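Local coordinates for protein enterotoxin type A (Staphylococcus aureus, PDB 1DYQ) that acts as a superantigen, bridging MHC class II molecules and T-cell receptors to activate the host immune system, and causes staphylococcal food poisoning, at residues V126-L132 with M225-L231; V180-I185 with N196-F200; K148-V153 with N217-S222; L88-Y92 with Q154-Q159. The protein carries 3 engineered substitutions. One frame throughout, in Å; residues are numbered along the deposited sequence. Where two conformers were deposited one is given.

Contact 1 (V126-L132 with M225-L231); sequences VPINLWL and MHIDIYL. With ZN (zinc ion), chain B.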
# COMPACT_ATOMS: atom_id res chain seq x y z
N VAL A 126 3.70 -13.34 7.20
CA VAL A 126 2.50 -13.63 6.43
C VAL A 126 2.84 -14.56 5.27
O VAL A 126 3.50 -14.16 4.34
CB VAL A 126 1.86 -12.35 5.85
CG1 VAL A 126 0.62 -12.71 5.06
CG2 VAL A 126 1.52 -11.39 7.00
N PRO A 127 2.40 -15.81 5.37
CA PRO A 127 2.71 -16.77 4.31
C PRO A 127 2.14 -16.29 2.98
O PRO A 127 1.05 -15.71 2.92
CB PRO A 127 2.04 -18.05 4.78
CG PRO A 127 1.81 -17.89 6.23
CD PRO A 127 1.57 -16.38 6.44
N ILE A 128 2.90 -16.50 1.92
CA ILE A 128 2.50 -16.20 0.57
C ILE A 128 2.43 -17.44 -0.33
O ILE A 128 3.45 -18.15 -0.44
CB ILE A 128 3.45 -15.18 -0.11
CG1 ILE A 128 3.40 -13.85 0.65
CG2 ILE A 128 3.02 -14.98 -1.56
CD1 ILE A 128 4.60 -12.97 0.48
N ASN A 129 1.31 -17.65 -0.96
CA ASN A 129 1.23 -18.68 -2.03
C ASN A 129 1.38 -17.91 -3.36
O ASN A 129 0.55 -17.05 -3.65
CB ASN A 129 -0.12 -19.36 -2.02
CG ASN A 129 -0.44 -20.05 -0.69
OD1 ASN A 129 -1.50 -19.82 -0.11
ND2 ASN A 129 0.49 -20.85 -0.21
N LEU A 130 2.43 -18.21 -4.10
CA LEU A 130 2.64 -17.53 -5.37
C LEU A 130 2.66 -18.55 -6.53
O LEU A 130 3.42 -19.52 -6.46
CB LEU A 130 3.93 -16.72 -5.37
CG LEU A 130 4.17 -15.82 -6.59
CD1 LEU A 130 4.95 -14.58 -6.16
CD2 LEU A 130 5.00 -16.55 -7.66
N TRP A 131 1.89 -18.28 -7.54
CA TRP A 131 1.90 -19.09 -8.76
C TRP A 131 2.37 -18.22 -9.93
O TRP A 131 1.93 -17.07 -10.04
CB TRP A 131 0.53 -19.66 -9.05
CG TRP A 131 0.06 -20.71 -8.08
CD1 TRP A 131 0.25 -22.05 -8.18
CD2 TRP A 131 -0.72 -20.51 -6.89
NE1 TRP A 131 -0.35 -22.71 -7.13
CE2 TRP A 131 -0.98 -21.78 -6.33
CE3 TRP A 131 -1.27 -19.39 -6.26
CZ2 TRP A 131 -1.69 -21.95 -5.16
CZ3 TRP A 131 -1.98 -19.56 -5.09
CH2 TRP A 131 -2.20 -20.84 -4.55
N LEU A 132 3.25 -18.76 -10.75
CA LEU A 132 3.68 -18.08 -11.99
C LEU A 132 3.30 -18.96 -13.19
O LEU A 132 3.82 -20.09 -13.27
CB LEU A 132 5.15 -17.82 -11.96
CG LEU A 132 5.83 -17.34 -13.26
CD1 LEU A 132 5.34 -15.93 -13.60
CD2 LEU A 132 7.33 -17.36 -13.07
N MET A 225 -3.85 -15.17 8.69
CA MET A 225 -4.12 -14.81 7.27
C MET A 225 -2.95 -15.18 6.40
O MET A 225 -1.86 -15.54 6.84
CB MET A 225 -4.33 -13.29 7.28
CG MET A 225 -4.56 -12.66 5.94
SD MET A 225 -3.13 -11.68 5.29
CE MET A 225 -2.79 -10.77 6.79
N HIS A 226 -3.21 -15.18 5.07
CA HIS A 226 -2.05 -15.35 4.16
C HIS A 226 -2.37 -14.59 2.87
O HIS A 226 -3.46 -14.05 2.73
CB HIS A 226 -1.77 -16.82 3.88
CG HIS A 226 -2.88 -17.48 3.15
ND1 HIS A 226 -3.92 -18.13 3.76
CD2 HIS A 226 -3.15 -17.52 1.81
CE1 HIS A 226 -4.79 -18.56 2.87
NE2 HIS A 226 -4.32 -18.21 1.72
N ILE A 227 -1.38 -14.52 1.99
CA ILE A 227 -1.52 -13.77 0.74
C ILE A 227 -1.36 -14.76 -0.44
O ILE A 227 -0.44 -15.56 -0.40
CB ILE A 227 -0.40 -12.71 0.69
CG1 ILE A 227 -0.79 -11.57 1.67
CG2 ILE A 227 -0.27 -12.15 -0.72
CD1 ILE A 227 0.37 -10.61 1.93
N ASP A 228 -2.17 -14.53 -1.45
CA ASP A 228 -2.07 -15.30 -2.68
C ASP A 228 -1.72 -14.36 -3.84
O ASP A 228 -2.35 -13.32 -3.97
CB ASP A 228 -3.38 -16.00 -3.05
CG ASP A 228 -3.87 -16.90 -1.95
OD1 ASP A 228 -3.12 -17.75 -1.45
OD2 ASP A 228 -5.00 -16.57 -1.53
N ILE A 229 -0.74 -14.77 -4.61
CA ILE A 229 -0.30 -13.98 -5.76
C ILE A 229 -0.34 -14.86 -7.01
O ILE A 229 0.25 -15.97 -6.97
CB ILE A 229 1.11 -13.43 -5.51
CG1 ILE A 229 1.04 -12.39 -4.34
CG2 ILE A 229 1.61 -12.70 -6.76
CD1 ILE A 229 2.40 -11.91 -3.92
N TYR A 230 -1.02 -14.43 -8.01
CA TYR A 230 -1.12 -15.13 -9.31
C TYR A 230 -0.49 -14.24 -10.40
O TYR A 230 -1.01 -13.14 -10.63
CB TYR A 230 -2.59 -15.39 -9.65
CG TYR A 230 -3.38 -16.05 -8.54
CD1 TYR A 230 -4.04 -15.29 -7.58
CD2 TYR A 230 -3.44 -17.44 -8.44
CE1 TYR A 230 -4.73 -15.89 -6.55
CE2 TYR A 230 -4.16 -18.04 -7.42
CZ TYR A 230 -4.79 -17.27 -6.49
OH TYR A 230 -5.50 -17.85 -5.44
N LEU A 231 0.57 -14.72 -11.01
CA LEU A 231 1.26 -13.97 -12.05
C LEU A 231 1.23 -14.80 -13.37
O LEU A 231 1.31 -16.01 -13.30
CB LEU A 231 2.70 -13.73 -11.69
CG LEU A 231 3.00 -13.09 -10.31
CD1 LEU A 231 4.48 -13.03 -10.09
CD2 LEU A 231 2.37 -11.69 -10.29
ZN ZN B . -5.60 -18.10 -0.10
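Ile128, Leu130, Ile227, Ile229 and Leu231 line one face of a parallel strand pair, and their branches meet stepwise along it. CG1 of Ile128 lies alongside Ile227, 4.0 Å from its CB, while CG2 of Ile128 reaches on to CD1 of Ile229 at 3.9 Å. Leu130 swings CD1 over Ile229 CG2, its CG being anti to the backbone N (chi1 -172°). Between the strands run five backbone hydrogen bonds in parallel register; Asn129 takes part through both its N, to Ile227 O (2.8 Å), and its O, from Ile229 N. On the other face Trp131 and Tyr230 point the same way with planes 6° apart, but slid so far that the rings barely overlap; Trp131 CE3 approaches Tyr230 CE2 to 3.4 Å. Farther along that face His226 NE2 and Asp228 OD2 each bind the zinc ion at 2.2 Å, and His188 supplies a third ligand. The zinc ion is needed for the toxin's interaction with MHC class II. Within the beta-grasp domain, strand 226-232 is flanked by strands 119-132 and 182-188. Helix 153-168 covers the apolar face; Leu164 and Tyr168 touch Leu130 there, and Leu156 touches Met225 just before the strand.

Contact 2 (V180-I185 with N196-F200); sequences VQRGLI and NYDLF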
# COMPACT_ATOMS: atom_id res chain seq x y z
N VAL A 180 6.13 -10.52 -16.67
CA VAL A 180 4.78 -10.69 -16.19
C VAL A 180 3.83 -9.69 -16.87
O VAL A 180 4.15 -8.51 -16.95
CB VAL A 180 4.72 -10.48 -14.66
CG1 VAL A 180 3.29 -10.53 -14.14
CG2 VAL A 180 5.59 -11.50 -13.95
N GLN A 181 2.76 -10.19 -17.44
CA GLN A 181 1.83 -9.41 -18.21
C GLN A 181 0.49 -9.22 -17.54
O GLN A 181 -0.31 -8.38 -17.94
CB GLN A 181 1.63 -10.00 -19.63
CG GLN A 181 2.93 -10.15 -20.41
CD GLN A 181 3.62 -8.82 -20.70
OE1 GLN A 181 2.95 -7.85 -21.04
NE2 GLN A 181 4.93 -8.81 -20.54
N ARG A 182 0.15 -10.12 -16.60
CA ARG A 182 -1.05 -10.02 -15.80
C ARG A 182 -0.73 -10.49 -14.36
O ARG A 182 0.13 -11.31 -14.15
CB ARG A 182 -2.18 -10.92 -16.32
CG ARG A 182 -2.69 -10.58 -17.70
CD ARG A 182 -3.82 -11.53 -18.13
NE ARG A 182 -3.33 -12.89 -18.27
CZ ARG A 182 -4.01 -13.98 -17.91
NH1 ARG A 182 -5.21 -13.87 -17.36
NH2 ARG A 182 -3.48 -15.18 -18.09
N GLY A 183 -1.49 -9.95 -13.40
CA GLY A 183 -1.22 -10.37 -12.02
C GLY A 183 -2.31 -9.93 -11.05
O GLY A 183 -2.98 -8.93 -11.26
N LEU A 184 -2.55 -10.79 -10.07
CA LEU A 184 -3.59 -10.60 -9.06
C LEU A 184 -3.00 -10.89 -7.66
O LEU A 184 -2.19 -11.78 -7.48
CB LEU A 184 -4.71 -11.64 -9.30
CG LEU A 184 -5.76 -11.73 -8.18
CD1 LEU A 184 -6.62 -10.48 -8.16
CD2 LEU A 184 -6.66 -12.95 -8.44
N ILE A 185 -3.33 -10.00 -6.70
CA ILE A 185 -2.92 -10.24 -5.31
C ILE A 185 -4.16 -10.27 -4.43
O ILE A 185 -5.10 -9.51 -4.62
CB ILE A 185 -1.92 -9.20 -4.79
CG1 ILE A 185 -1.48 -9.54 -3.35
CG2 ILE A 185 -2.52 -7.80 -4.84
CD1 ILE A 185 -0.16 -8.85 -2.97
N ASN A 196 -8.91 -8.01 -2.99
CA ASN A 196 -8.00 -8.40 -4.09
C ASN A 196 -7.77 -7.20 -5.00
O ASN A 196 -8.67 -6.41 -5.24
CB ASN A 196 -8.34 -9.65 -4.78
CG ASN A 196 -9.82 -9.95 -4.86
OD1 ASN A 196 -10.32 -10.75 -4.04
ND2 ASN A 196 -10.47 -9.30 -5.79
N TYR A 197 -6.55 -7.15 -5.51
CA TYR A 197 -6.20 -6.05 -6.41
C TYR A 197 -5.58 -6.62 -7.70
O TYR A 197 -4.73 -7.52 -7.61
CB TYR A 197 -5.13 -5.14 -5.79
CG TYR A 197 -5.57 -4.36 -4.59
CD1 TYR A 197 -6.76 -3.67 -4.56
CD2 TYR A 197 -4.71 -4.24 -3.49
CE1 TYR A 197 -7.16 -2.97 -3.43
CE2 TYR A 197 -5.07 -3.51 -2.38
CZ TYR A 197 -6.28 -2.86 -2.36
OH TYR A 197 -6.67 -2.15 -1.25
N ASP A 198 -5.97 -6.03 -8.79
CA ASP A 198 -5.30 -6.34 -10.09
C ASP A 198 -4.00 -5.56 -10.11
O ASP A 198 -3.98 -4.33 -9.94
CB ASP A 198 -6.27 -5.97 -11.20
CG ASP A 198 -5.69 -6.13 -12.60
OD1 ASP A 198 -4.49 -6.26 -12.71
OD2 ASP A 198 -6.52 -6.12 -13.54
N LEU A 199 -2.87 -6.25 -10.27
CA LEU A 199 -1.57 -5.60 -10.19
C LEU A 199 -1.36 -4.63 -11.34
O LEU A 199 -0.45 -3.79 -11.21
CB LEU A 199 -0.44 -6.65 -10.14
CG LEU A 199 -0.45 -7.55 -8.91
CD1 LEU A 199 0.60 -8.67 -9.06
CD2 LEU A 199 -0.11 -6.75 -7.65
N PHE A 200 -2.10 -4.74 -12.42
CA PHE A 200 -2.04 -3.83 -13.55
C PHE A 200 -3.36 -3.12 -13.79
O PHE A 200 -3.63 -2.60 -14.88
CB PHE A 200 -1.63 -4.59 -14.83
CG PHE A 200 -0.26 -5.17 -14.73
CD1 PHE A 200 0.87 -4.36 -14.88
CD2 PHE A 200 -0.03 -6.51 -14.41
CE1 PHE A 200 2.13 -4.86 -14.81
CE2 PHE A 200 1.24 -7.02 -14.33
CZ PHE A 200 2.34 -6.20 -14.53
O HOH W 1 -3.28 -7.96 -14.40
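Gly183 and Leu199 meet where the hairpin of strands 182-188 and 195-198 loses its regular pairing. Leu199 CG stands anti to its own carbonyl carbon (chi1 -64°), which lays the isobutyl group against the Gly183 backbone, CD1 3.7 Å from Gly183 C. Having no side chain, Gly183 lets Leu199 CG and CD1 lie directly on its main chain. The other branch, CD2, packs on Ile185 CG2 at 3.8 Å. Ile185 holds CG1 anti to the backbone N (chi1 -178°), leaving CG2 between N and carbonyl carbon; from there CG2 meets both Leu199 and the CB of Tyr197. The Tyr197 ring leads away to helix 153-168. Leu184, on the face shared with Asp198, curls CD1 back to Tyr197 O and Asn196 CB.

Phe200 turns its ring edge to Gly183 N, with CD2 3.9 Å away, and CZ reaches Val180 O. Asp198 OD1 accepts a hydrogen bond from Phe200 N (2.8 Å), met from above the carboxylate plane. A water takes the Gly183 N-H and lies 2.7 Å from Asp198 OD1. The Asp198 OD2 atom bonds to Arg14 N.

Ile185 and Tyr197 form a hydrogen-bonded antiparallel pair through two backbone bonds. Leu199 N also bonds to Gly183 O (2.9 Å), though from 46° above the carbonyl plane. On the other side of segment 180-185, toward strand 226-232, Gln181 and Arg182 both face Tyr232 in a classic beta bulge. An antiparallel hairpin of the beta-grasp domain thus ends in an Asx turn at Asp198-Phe200.

Contact 3 (K148-V153 with N217-S222); sequences KKNVTV and NKTINS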
# COMPACT_ATOMS: atom_id res chain seq x y z
N LYS A 148 1.45 -6.02 13.77
CA LYS A 148 0.12 -5.56 14.09
C LYS A 148 -0.94 -6.65 14.03
O LYS A 148 -1.00 -7.39 13.04
CB LYS A 148 -0.30 -4.41 13.14
CG LYS A 148 0.64 -3.21 13.21
CD LYS A 148 0.18 -2.16 12.17
CE LYS A 148 1.13 -0.97 12.23
NZ LYS A 148 2.45 -1.24 11.62
N LYS A 149 -1.84 -6.66 14.98
CA LYS A 149 -3.00 -7.58 14.94
C LYS A 149 -3.97 -7.14 13.88
O LYS A 149 -4.50 -7.91 13.08
CB LYS A 149 -3.70 -7.54 16.33
CG LYS A 149 -2.78 -8.07 17.42
CD LYS A 149 -3.42 -7.90 18.80
CE LYS A 149 -2.37 -8.14 19.89
NZ LYS A 149 -2.95 -7.86 21.24
N ASN A 150 -4.27 -5.83 13.90
CA ASN A 150 -5.10 -5.20 12.86
C ASN A 150 -4.17 -4.37 11.98
O ASN A 150 -3.43 -3.51 12.50
CB ASN A 150 -6.10 -4.27 13.58
CG ASN A 150 -6.74 -3.30 12.61
OD1 ASN A 150 -6.40 -2.12 12.60
ND2 ASN A 150 -7.61 -3.82 11.76
N VAL A 151 -3.99 -4.76 10.73
CA VAL A 151 -2.99 -4.17 9.86
C VAL A 151 -3.64 -3.58 8.62
O VAL A 151 -4.64 -4.08 8.12
CB VAL A 151 -1.94 -5.21 9.45
CG1 VAL A 151 -2.57 -6.35 8.63
CG2 VAL A 151 -0.78 -4.60 8.69
N THR A 152 -3.08 -2.47 8.10
CA THR A 152 -3.63 -1.95 6.86
C THR A 152 -3.27 -2.94 5.71
O THR A 152 -2.16 -3.49 5.69
CB THR A 152 -3.15 -0.56 6.47
OG1 THR A 152 -1.78 -0.44 6.27
CG2 THR A 152 -3.64 0.46 7.53
N VAL A 153 -4.19 -3.03 4.79
CA VAL A 153 -3.86 -3.72 3.51
C VAL A 153 -2.70 -3.02 2.85
O VAL A 153 -1.76 -3.66 2.34
CB VAL A 153 -5.06 -3.82 2.59
CG1 VAL A 153 -4.61 -4.35 1.21
CG2 VAL A 153 -6.13 -4.74 3.16
N ASN A 217 -8.36 3.31 4.04
CA ASN A 217 -7.69 2.82 5.23
C ASN A 217 -8.25 1.46 5.66
O ASN A 217 -8.44 1.16 6.81
CB ASN A 217 -7.81 3.84 6.40
CG ASN A 217 -6.67 3.75 7.36
OD1 ASN A 217 -5.73 4.55 7.34
ND2 ASN A 217 -6.64 2.75 8.25
N LYS A 218 -8.41 0.59 4.62
CA LYS A 218 -8.90 -0.77 4.94
C LYS A 218 -7.90 -1.48 5.84
O LYS A 218 -6.70 -1.54 5.54
CB LYS A 218 -9.09 -1.55 3.63
CG LYS A 218 -9.55 -2.97 3.84
CD LYS A 218 -10.99 -3.07 4.28
CE LYS A 218 -11.45 -4.55 4.11
NZ LYS A 218 -12.80 -4.72 4.72
N THR A 219 -8.41 -2.09 6.91
CA THR A 219 -7.57 -2.85 7.82
C THR A 219 -8.13 -4.29 7.89
O THR A 219 -9.32 -4.47 7.67
CB THR A 219 -7.61 -2.26 9.25
OG1 THR A 219 -6.58 -2.83 10.07
CG2 THR A 219 -8.95 -2.56 9.90
N ILE A 220 -7.22 -5.21 8.09
CA ILE A 220 -7.64 -6.62 8.24
C ILE A 220 -6.91 -7.25 9.41
O ILE A 220 -5.86 -6.79 9.88
CB ILE A 220 -7.39 -7.43 6.96
CG1 ILE A 220 -5.91 -7.52 6.65
CG2 ILE A 220 -8.24 -6.95 5.80
CD1 ILE A 220 -5.53 -8.24 5.38
N ASN A 221 -7.48 -8.35 9.91
CA ASN A 221 -6.84 -9.11 10.98
C ASN A 221 -5.73 -10.01 10.42
O ASN A 221 -5.98 -10.78 9.49
CB ASN A 221 -7.90 -9.99 11.68
CG ASN A 221 -7.36 -10.43 13.04
OD1 ASN A 221 -6.39 -11.16 13.14
ND2 ASN A 221 -7.97 -9.91 14.11
N SER A 222 -4.55 -9.91 11.00
CA SER A 222 -3.39 -10.62 10.46
C SER A 222 -3.39 -12.07 10.95
O SER A 222 -2.60 -12.86 10.45
CB SER A 222 -2.09 -9.92 10.84
OG SER A 222 -1.96 -9.88 12.26
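Val151 O accepts from Ile220 N at 2.8 Å in a nearly straight bond, 165° at the hydrogen, with the donor tilted 17° from the carbonyl plane. Val151 N returns a bond to Ile220 O at 2.9 Å, this one lying in the carbonyl plane, so Val151 and Ile220 make a hydrogen-bonded antiparallel pair. Their side chains lie alongside each other and point the same way, with CG1 to CG1 at 4.1 Å. Val153 adds to this apolar side by setting CG2 against Ile220 CG2, and against Lys218 CG.

Both ends of the pair are pinned. At one, Ser222 carries OG between its backbone N and carbonyl carbon (chi1 61°), which brings the hydroxyl to a lone pair of Lys148 O (2.8 Å), where it donates. Ser222 N meanwhile bonds Lys149 O, so one residue holds two successive carbonyls. At the other end, Val153 N meets Lys218 O at 3.0 Å just as the chain turns into a helix. Thr152 is the N-cap there, its OG1 accepting from Glu155 N.

Strand 150-152 runs straight into helix 153-168. Lys148 and Thr152 touch Thr113 of strand 105-114; Asn217 reaches Ile77 and Tyr81 of helix 75-81, and Ser222 rests on Leu120 of strand 119-132.

Contact 4 (L88-Y92 with Q154-Q159); sequences LYGAY and QELDLQ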
# COMPACT_ATOMS: atom_id res chain seq x y z
N LEU A 88 1.65 4.42 12.08
CA LEU A 88 1.59 4.76 10.66
C LEU A 88 2.47 3.79 9.85
O LEU A 88 3.55 3.43 10.23
CB LEU A 88 2.14 6.18 10.42
CG LEU A 88 1.44 7.27 11.28
CD1 LEU A 88 2.18 8.60 10.97
CD2 LEU A 88 -0.00 7.38 10.94
N TYR A 89 1.93 3.42 8.67
CA TYR A 89 2.72 2.65 7.72
C TYR A 89 2.14 2.89 6.32
O TYR A 89 1.07 2.41 5.98
CB TYR A 89 2.70 1.13 8.01
CG TYR A 89 3.73 0.35 7.21
CD1 TYR A 89 3.68 0.29 5.81
CD2 TYR A 89 4.73 -0.35 7.85
CE1 TYR A 89 4.64 -0.40 5.08
CE2 TYR A 89 5.69 -1.06 7.14
CZ TYR A 89 5.62 -1.10 5.77
OH TYR A 89 6.59 -1.78 5.06
N GLY A 90 2.77 3.82 5.58
CA GLY A 90 2.21 4.15 4.26
C GLY A 90 3.23 4.94 3.44
O GLY A 90 4.19 5.48 4.00
N ALA A 91 2.98 5.02 2.15
CA ALA A 91 3.92 5.73 1.26
C ALA A 91 3.40 7.18 1.12
O ALA A 91 2.27 7.38 0.73
CB ALA A 91 3.84 5.07 -0.14
N TYR A 92 4.33 8.11 1.29
CA TYR A 92 3.92 9.53 1.19
C TYR A 92 4.62 10.23 0.04
O TYR A 92 5.68 9.83 -0.41
CB TYR A 92 4.24 10.25 2.51
CG TYR A 92 5.70 10.33 2.87
CD1 TYR A 92 6.56 11.25 2.28
CD2 TYR A 92 6.27 9.42 3.77
CE1 TYR A 92 7.90 11.29 2.56
CE2 TYR A 92 7.63 9.46 4.07
CZ TYR A 92 8.44 10.40 3.47
OH TYR A 92 9.78 10.43 3.76
N GLN A 154 -2.61 -1.68 2.93
CA GLN A 154 -1.48 -0.94 2.41
C GLN A 154 -0.15 -1.45 2.90
O GLN A 154 0.78 -1.68 2.12
CB GLN A 154 -1.63 0.59 2.71
CG GLN A 154 -0.40 1.38 2.33
CD GLN A 154 -0.60 2.92 2.34
OE1 GLN A 154 0.26 3.60 1.76
NE2 GLN A 154 -1.61 3.35 3.02
N GLU A 155 0.02 -1.69 4.21
CA GLU A 155 1.26 -2.18 4.76
C GLU A 155 1.68 -3.52 4.12
O GLU A 155 2.84 -3.72 3.85
CB GLU A 155 1.19 -2.31 6.28
CG GLU A 155 2.40 -2.96 6.92
CD GLU A 155 2.41 -2.91 8.42
OE1 GLU A 155 1.72 -2.05 9.02
OE2 GLU A 155 3.11 -3.75 9.04
N LEU A 156 0.70 -4.39 3.95
CA LEU A 156 0.98 -5.71 3.36
C LEU A 156 1.23 -5.61 1.86
O LEU A 156 2.19 -6.25 1.38
CB LEU A 156 -0.22 -6.64 3.59
CG LEU A 156 -0.62 -6.86 5.06
CD1 LEU A 156 -1.82 -7.78 5.11
CD2 LEU A 156 0.54 -7.39 5.87
N ASP A 157 0.47 -4.80 1.16
CA ASP A 157 0.61 -4.67 -0.30
C ASP A 157 1.90 -4.00 -0.68
O ASP A 157 2.58 -4.41 -1.63
CB ASP A 157 -0.63 -3.92 -0.82
CG ASP A 157 -0.87 -4.07 -2.30
OD1 ASP A 157 -0.35 -5.05 -2.90
OD2 ASP A 157 -1.57 -3.21 -2.88
N LEU A 158 2.35 -2.97 0.06
CA LEU A 158 3.65 -2.36 -0.22
C LEU A 158 4.76 -3.40 -0.11
O LEU A 158 5.68 -3.45 -0.93
CB LEU A 158 3.89 -1.20 0.76
CG LEU A 158 3.04 0.05 0.48
CD1 LEU A 158 3.21 1.04 1.67
CD2 LEU A 158 3.47 0.71 -0.82
N GLN A 159 4.71 -4.23 0.94
CA GLN A 159 5.77 -5.21 1.13
C GLN A 159 5.70 -6.27 0.01
O GLN A 159 6.78 -6.58 -0.53
CB GLN A 159 5.71 -5.89 2.48
CG GLN A 159 6.00 -4.98 3.68
CD GLN A 159 5.78 -5.81 4.97
OE1 GLN A 159 6.62 -6.63 5.28
NE2 GLN A 159 4.71 -5.50 5.65
O HOH W 2 -0.37 6.33 0.71
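Tyr89 and Glu155 cross at about a right angle where a strand of the OB-fold domain meets the long helix of the beta-grasp domain. The methylene CG of Glu155 sits over the middle of the tyrosine ring, 3.5 Å from its centroid and 8° off the normal, a CH-pi contact. Beyond it the carboxylate stacks on the same ring, its plane turned by only 15°, with CD 3.5 Å from Tyr89 CD2. Glu155 is extended throughout, which is how one chain can lie flat across the face and still carry its oxygens to Lys148, in a salt bridge, and Thr146. Leu158 comes instead at the ring edge, CD1 to Tyr89 CE1 at 4.0 Å, and Gln159 CG passes the phenol oxygen, Tyr89 OH, at 3.5 Å. One turn back on the helix, Gln154 stretches along Gly90, where the lack of a side chain lets its amide come close. The NE2 of that amide is held by Tyr109 O, which fixes its rotation. A water lies within hydrogen-bonding distance of both Gln154 OE1 and Ala91 O. The same OE1 accepts from Ala91 N at 3.1 Å, with the donor 37° above the carbonyl plane.

Starting from the N terminus, strand 86-91 of the OB-fold domain waits until helix 153-168 arrives to close contact 4, a tie between the two domains. By the start of that helix the chain has laid down 126-132 and 148-153, whose partners come only much later. Contact 2 closes next, a short hairpin following contact 4 in series. Contact 3 closes at 217-222, enclosing contact 2, and contact 1 closes last at 225-231, enclosing both. Contact 4 crosses contacts 1 and 3. Contacts 1 and 2 share a sheet through Tyr230 O and Leu184 N, while Leu156 of the helix packs on Ile220 and Met225, linking contacts 3, 4 and 1.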